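Local coordinates for putative oxidoreductase (Pseudomonas putida, PDB 3L6D), which is a putative oxidoreductase that probably binds NADP through a Rossmann-type domain joined to a helical reductive aminase-like C-terminal domain, at the interface of chains A and B. Numbering follows the deposited sequence. Chains: chain A/B, Putative oxidoreductase.

Contact 1: the interface of chains A and B. Residues chain A 193, 202, 207, 211, 215; chain B 175, 178-179, 182.
Helix packing between the C-terminal domains of two subunits is exemplified where A:Leu211, on helix 204-232 of one chain, reaches between B:Phe175 and B:Leu179 on helix 169-199 of the other. Dimers built from such helical domains are characteristic of the 6-phosphogluconate dehydrogenase-like and imine reductase-like enzymes, so this interface is likely to be the biological one. One branch of the leucine does most of the touching. Its CD1 lies only 3.3 Å from CA of B:Leu179, closer than ordinary van der Waals contact, and 3.4 Å from CE1 of B:Phe175, approaching from above the ring plane towards its rim. The phenylalanine and leucine side chains slide past each other in opposite directions. The phenylalanine gets there because CG is anti to its backbone N (chi1 179°), which carries the ring off its own helix towards the partner. The backbone N of A:Leu211 meets this ring edge-on, in its plane, 3.8 Å from CE1. At the base of the same residue, CD1 of A:Leu202 rests 3.8 Å from CA of B:Phe175, while the methyl CG2 of A:Thr207 comes near the ring atom CD1. Replacing B:Phe175 with an alanine would probably open a gap beside A:Leu211 and A:Thr207, leaving the leucine CD1 with B:Leu179 and B:Val178 but without its aromatic neighbour. The other end of the patch is more polar. A:Ser215 places CB 3.5 Å from CD1 of B:Leu179. Its chi1 of 62° holds OG between backbone N and carbonyl carbon. The hydroxyl gives a 2.8 Å hydrogen bond to O of A:Leu211, the donor standing 26° out of the carbonyl plane. B:His182 packs CB on the methyl of A:Ala193 and turns its ring edge towards the serine. A water in the plane of that imidazole links the subunits, 2.8 Å from A:Ser215 OG and 2.9 Å from B:His182 NE2.

Contact 2: the interface of chains A and B. Residues chain A 175, 178, 182; chain B 193, 196-197, 207, 211.
A:Val178 on helix 169-199 presses a branched side chain between two helices of the partner's reductive aminase-like C-terminal domain, a compact illustration of how a beta-branched residue can serve two neighbours at once. Its CG1, anti to the carbonyl carbon (chi1 -55°), heads for the end of the partner's helix 169-199, where it lies 3.7 Å from N of B:Gly197 and close to CB of B:Ala196. With no side chain on B:Gly197, its backbone can probably come this close to the valine. The CG2 methyl diverges from it towards helix 204-232, 3.9 Å from CD1 of B:Leu211, and the valine and leucine side chains cross at about a right angle. The valine's backbone O also touches the methyl of B:Ala193, with O and CB 3.4 Å apart. B:Leu211 divides its branches: CD1 goes to the valine, whereas CD2 goes to the imidazole of A:His182, 3.7 Å from its CD2. The histidine CB in turn packs against CB of B:Ala193 at 3.6 Å. A:Phe175 meets the backbone and base of the leucine rather than its branch ends. Its ring atom CE1 sits 3.8 Å from CA of B:Leu211, and the leucine's backbone N lies at the ring edge, in plane. On the same rim, ring atom CD1 is 4.0 Å from the methyl CG2 of B:Thr207, which is anti to the threonine's backbone N and thereby directed at the aromatic side chain.

Contact 1: the interface of chains A and B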
# COMPACT_ATOMS: atom_id res chain seq x y z
N ALA A 193 -1.84 -9.19 7.89
CA ALA A 193 -1.52 -8.46 9.12
C ALA A 193 -2.74 -8.37 10.05
O ALA A 193 -2.62 -8.55 11.27
CB ALA A 193 -0.99 -7.03 8.78
N LEU A 202 -6.24 -8.94 19.16
CA LEU A 202 -6.70 -7.62 18.72
C LEU A 202 -7.91 -7.79 17.83
O LEU A 202 -7.77 -8.34 16.73
CB LEU A 202 -5.60 -6.85 17.95
CG LEU A 202 -4.18 -6.81 18.54
CD1 LEU A 202 -3.25 -6.04 17.62
CD2 LEU A 202 -4.17 -6.23 19.99
N THR A 207 -9.19 -3.04 14.86
CA THR A 207 -7.78 -3.12 14.49
C THR A 207 -7.51 -2.86 13.03
O THR A 207 -6.48 -2.26 12.68
CB THR A 207 -7.17 -4.43 14.97
OG1 THR A 207 -7.51 -4.56 16.35
CG2 THR A 207 -5.68 -4.44 14.81
N LEU A 211 -5.03 -0.04 11.85
CA LEU A 211 -3.86 -0.48 11.08
C LEU A 211 -3.77 0.34 9.80
O LEU A 211 -2.68 0.84 9.45
CB LEU A 211 -3.94 -1.98 10.75
CG LEU A 211 -2.64 -2.77 10.57
CD1 LEU A 211 -1.87 -2.83 11.88
CD2 LEU A 211 -2.93 -4.19 10.07
N SER A 215 -0.75 3.36 9.24
CA SER A 215 0.30 3.07 8.28
C SER A 215 0.23 3.87 6.98
O SER A 215 1.22 3.91 6.26
CB SER A 215 0.36 1.57 7.96
OG SER A 215 -0.85 1.12 7.37
N PHE B 175 0.21 -4.70 18.31
CA PHE B 175 -0.23 -3.82 17.24
C PHE B 175 0.96 -3.30 16.43
O PHE B 175 0.91 -3.20 15.20
CB PHE B 175 -1.03 -2.66 17.79
CG PHE B 175 -1.49 -1.72 16.72
CD1 PHE B 175 -2.41 -2.16 15.77
CD2 PHE B 175 -1.00 -0.44 16.65
CE1 PHE B 175 -2.84 -1.31 14.73
CE2 PHE B 175 -1.41 0.43 15.62
CZ PHE B 175 -2.35 -0.02 14.65
N VAL B 178 2.23 -6.15 13.98
CA VAL B 178 1.45 -6.40 12.81
C VAL B 178 1.38 -5.14 11.91
O VAL B 178 1.32 -5.26 10.67
CB VAL B 178 0.02 -6.97 13.19
CG1 VAL B 178 0.18 -8.16 14.16
CG2 VAL B 178 -0.86 -5.91 13.82
N LEU B 179 1.39 -3.95 12.51
CA LEU B 179 1.43 -2.71 11.72
C LEU B 179 2.72 -2.66 10.87
O LEU B 179 2.67 -2.33 9.69
CB LEU B 179 1.37 -1.47 12.60
CG LEU B 179 1.62 -0.13 11.91
CD1 LEU B 179 0.36 0.28 11.21
CD2 LEU B 179 2.00 0.93 12.93
N HIS B 182 2.73 -5.24 7.96
CA HIS B 182 2.00 -4.74 6.80
C HIS B 182 2.74 -3.65 6.05
O HIS B 182 2.85 -3.72 4.79
CB HIS B 182 0.59 -4.27 7.15
CG HIS B 182 -0.03 -3.41 6.09
ND1 HIS B 182 -0.18 -3.84 4.78
CD2 HIS B 182 -0.50 -2.15 6.12
CE1 HIS B 182 -0.73 -2.88 4.06
NE2 HIS B 182 -0.95 -1.85 4.86
O HOH W 1 -1.48 0.96 4.64

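Contact 2: the interface of chains A and B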
# COMPACT_ATOMS: atom_id res chain seq x y z
N PHE A 175 3.19 -4.15 -18.26
CA PHE A 175 2.93 -3.16 -17.21
C PHE A 175 1.67 -3.52 -16.39
O PHE A 175 1.67 -3.43 -15.15
CB PHE A 175 2.84 -1.75 -17.77
CG PHE A 175 2.52 -0.72 -16.72
CD1 PHE A 175 3.47 -0.35 -15.75
CD2 PHE A 175 1.27 -0.15 -16.68
CE1 PHE A 175 3.17 0.59 -14.78
CE2 PHE A 175 0.93 0.79 -15.69
CZ PHE A 175 1.89 1.16 -14.73
N VAL A 178 2.59 -6.40 -13.82
CA VAL A 178 3.35 -5.94 -12.65
C VAL A 178 2.54 -4.98 -11.77
O VAL A 178 2.65 -5.01 -10.54
CB VAL A 178 4.80 -5.45 -12.99
CG1 VAL A 178 5.56 -6.54 -13.72
CG2 VAL A 178 4.81 -4.19 -13.78
N HIS A 182 1.67 -5.96 -7.76
CA HIS A 182 1.85 -5.09 -6.60
C HIS A 182 0.52 -4.80 -5.92
O HIS A 182 0.41 -4.94 -4.69
CB HIS A 182 2.53 -3.76 -6.97
CG HIS A 182 2.38 -2.71 -5.91
ND1 HIS A 182 2.74 -2.92 -4.60
CD2 HIS A 182 1.89 -1.45 -5.97
CE1 HIS A 182 2.48 -1.84 -3.89
NE2 HIS A 182 1.96 -0.92 -4.69
N ALA B 193 7.59 -5.90 -7.70
CA ALA B 193 6.84 -5.67 -8.95
C ALA B 193 7.65 -4.80 -9.89
O ALA B 193 7.75 -5.11 -11.08
CB ALA B 193 5.46 -5.07 -8.67
N ALA B 196 10.40 -6.89 -11.21
CA ALA B 196 9.80 -7.79 -12.20
C ALA B 196 9.59 -7.07 -13.53
O ALA B 196 9.80 -7.66 -14.61
CB ALA B 196 8.48 -8.40 -11.69
N GLY B 197 9.21 -5.79 -13.46
CA GLY B 197 9.08 -4.94 -14.66
C GLY B 197 10.37 -4.92 -15.48
O GLY B 197 10.33 -5.00 -16.71
N THR B 207 9.34 3.25 -14.89
CA THR B 207 8.21 2.41 -14.56
C THR B 207 7.76 2.59 -13.12
O THR B 207 6.56 2.50 -12.82
CB THR B 207 8.54 0.97 -14.91
OG1 THR B 207 9.03 0.93 -16.26
CG2 THR B 207 7.30 0.12 -14.82
N LEU B 211 4.00 3.01 -11.95
CA LEU B 211 3.39 1.93 -11.19
C LEU B 211 2.73 2.49 -9.93
O LEU B 211 1.57 2.20 -9.64
CB LEU B 211 4.41 0.83 -10.83
CG LEU B 211 3.83 -0.60 -10.75
CD1 LEU B 211 4.91 -1.68 -10.85
CD2 LEU B 211 3.04 -0.80 -9.48

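Contact 1 and contact 2 are twins by the two-fold symmetry of the dimer, with the centres of their C-alpha atoms about 26 Å apart. Each pairs helix 169-199 of one subunit with helices 169-199 and 204-232 of the other, and A:Phe175, A:Val178, A:His182, B:Ala193, B:Thr207 and B:Leu211 of contact 2 recur in contact 1 with chains exchanged. The copies differ in detail: A:Leu211 has chi2 66° but B:Leu211 161°; CD1 meets the partner's valine in both, whereas CD2 touches the partner's histidine in the chain B copy. Such repetition binds each subunit at two places, consistent with a dimer held together by its helical domains.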